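Local structure of OHCU decarboxylase (Arabidopsis thaliana, 2Q37) at residues Gly137-His140 with Ala141-Leu144. The protein catalyses the last two steps of urate degradation, this chain being the N-terminal domain that decarboxylates OHCU stereoselectively to (S)-allantoin. Residues are numbered along the deposited sequence; the frame is centred on the assembly and turned at random.
Sequences GRTH and AEML
Glu142 reaches back from the first turn of helix 140-150 to the backbone of Thr139, whose N donates to OE1 at 3.1 Å with an N-H...O angle of 160°. The amide meets OE1 from above the carboxylate, 62° out of its plane; CG anti to the carbonyl carbon (chi1 -54°) and a chain extended beyond it bring OE1 to this N. Two backbone bonds begin the helix: Met143 N to Thr139 O at 3.0 Å and Leu144 N to His140 O at 2.7 Å. Among charged groups, Arg138 NE stays 5.5 Å from Glu142 OE1, a separation that allows at most a long-range attraction.

Two apolar contacts accompany these bonds. The methyl CG2 of Thr139 lies 3.4 Å from Ala141 CB, while selenomethionine Met143 brings CG to 3.8 Å from Arg138 CB. Beyond these residues, the ring of His140 meets Phe105 edge-to-face. Thr139 is the N-cap residue, and the bond from its N to the Glu142 carboxylate is one half of a capping box; the reciprocal half is missing, as the Thr139 side chain makes no capping bond. This helix start borders the decarboxylase site through Met143, which packs on the allantoin-binding residues Ile133 and Ala135, its side chain about 7 Å from the bound allantoin.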
ATOM      1  N   GLY A 137      21.012  17.547  -2.657  1.00 45.59           N
ATOM      2  CA  GLY A 137      22.317  17.855  -3.187  1.00 44.39           C
ATOM      3  C   GLY A 137      22.299  16.948  -4.391  1.00 43.91           C
ATOM      4  O   GLY A 137      23.316  16.697  -5.030  1.00 46.76           O
ATOM      5  N   ARG A 138      21.115  16.448  -4.706  1.00 42.01           N
ATOM      6  CA  ARG A 138      20.987  15.539  -5.814  1.00 42.53           C
ATOM      7  C   ARG A 138      20.739  16.253  -7.126  1.00 42.82           C
ATOM      8  O   ARG A 138      20.131  17.327  -7.187  1.00 40.89           O
ATOM      9  CB  ARG A 138      19.870  14.539  -5.533  1.00 44.11           C
ATOM     10  CG  ARG A 138      19.859  14.041  -4.089  1.00 47.59           C
ATOM     11  CD  ARG A 138      20.378  12.621  -3.931  1.00 51.50           C
ATOM     12  NE  ARG A 138      19.408  11.806  -3.190  1.00 55.51           N
ATOM     13  CZ  ARG A 138      19.164  11.914  -1.882  1.00 56.89           C
ATOM     14  NH1 ARG A 138      19.834  12.804  -1.142  1.00 54.90           N
ATOM     15  NH2 ARG A 138      18.210  11.157  -1.321  1.00 56.49           N
ATOM     16  N   THR A 139      21.248  15.626  -8.176  1.00 43.74           N
ATOM     17  CA  THR A 139      21.121  16.093  -9.540  1.00 43.83           C
ATOM     18  C   THR A 139      19.957  15.335 -10.175  1.00 43.85           C
ATOM     19  O   THR A 139      19.539  14.292  -9.663  1.00 41.97           O
ATOM     20  CB  THR A 139      22.410  15.776 -10.298  1.00 44.94           C
ATOM     21  OG1 THR A 139      23.433  16.694  -9.888  1.00 44.34           O
ATOM     22  CG2 THR A 139      22.195  15.871 -11.793  1.00 48.20           C
ATOM     23  N   HIS A 140      19.406  15.863 -11.265  1.00 43.98           N
ATOM     24  CA  HIS A 140      18.322  15.160 -11.942  1.00 44.06           C
ATOM     25  C   HIS A 140      18.886  13.869 -12.521  1.00 43.56           C
ATOM     26  O   HIS A 140      18.189  12.850 -12.623  1.00 44.07           O
ATOM     27  CB  HIS A 140      17.725  16.017 -13.055  1.00 44.12           C
ATOM     28  CG  HIS A 140      16.853  17.119 -12.552  1.00 46.08           C
ATOM     29  ND1 HIS A 140      17.230  18.442 -12.587  1.00 47.64           N
ATOM     30  CD2 HIS A 140      15.631  17.088 -11.971  1.00 46.48           C
ATOM     31  CE1 HIS A 140      16.276  19.182 -12.050  1.00 48.99           C
ATOM     32  NE2 HIS A 140      15.294  18.384 -11.668  1.00 48.68           N
ATOM     33  N   ALA A 141      20.164  13.922 -12.877  1.00 42.53           N
ATOM     34  CA  ALA A 141      20.869  12.780 -13.436  1.00 41.50           C
ATOM     35  C   ALA A 141      20.988  11.646 -12.399  1.00 41.76           C
ATOM     36  O   ALA A 141      20.694  10.479 -12.701  1.00 41.69           O
ATOM     37  CB  ALA A 141      22.251  13.216 -13.913  1.00 39.58           C
ATOM     38  N   GLU A 142      21.420  11.979 -11.183  1.00 39.99           N
ATOM     39  CA  GLU A 142      21.548  10.960 -10.152  1.00 39.90           C
ATOM     40  C   GLU A 142      20.169  10.406  -9.832  1.00 41.67           C
ATOM     41  O   GLU A 142      19.995   9.194  -9.670  1.00 42.13           O
ATOM     42  CB  GLU A 142      22.159  11.543  -8.887  1.00 38.23           C
ATOM     43  CG  GLU A 142      23.466  12.255  -9.125  1.00 38.97           C
ATOM     44  CD  GLU A 142      23.928  13.004  -7.905  1.00 39.00           C
ATOM     45  OE1 GLU A 142      23.068  13.342  -7.066  1.00 41.33           O
ATOM     46  OE2 GLU A 142      25.138  13.268  -7.781  1.00 38.46           O
HETATM   47  N   MSE A 143      19.184  11.295  -9.755  1.00 42.16           N
HETATM   48  CA  MSE A 143      17.824  10.881  -9.444  1.00 42.27           C
HETATM   49  C   MSE A 143      17.187  10.073 -10.561  1.00 41.39           C
HETATM   50  O   MSE A 143      16.389   9.189 -10.292  1.00 41.34           O
HETATM   51  CB  MSE A 143      16.971  12.096  -9.099  1.00 44.65           C
HETATM   52  CG  MSE A 143      17.398  12.757  -7.800  1.00 47.39           C
HETATM   53 SE   MSE A 143      16.067  13.995  -7.117  1.00 55.94          SE
HETATM   54  CE  MSE A 143      16.864  15.698  -7.678  1.00 50.92           C
ATOM     55  N   LEU A 144      17.533  10.373 -11.811  1.00 41.60           N
ATOM     56  CA  LEU A 144      17.006   9.620 -12.953  1.00 40.42           C
ATOM     57  C   LEU A 144      17.573   8.193 -12.834  1.00 40.45           C
ATOM     58  O   LEU A 144      16.889   7.200 -13.080  1.00 40.74           O
ATOM     59  CB  LEU A 144      17.462  10.288 -14.255  1.00 40.81           C
ATOM     60  CG  LEU A 144      17.067   9.803 -15.659  1.00 41.67           C
ATOM     61  CD1 LEU A 144      17.895   8.602 -16.033  1.00 44.04           C
ATOM     62  CD2 LEU A 144      15.580   9.484 -15.711  1.00 42.82           C
TER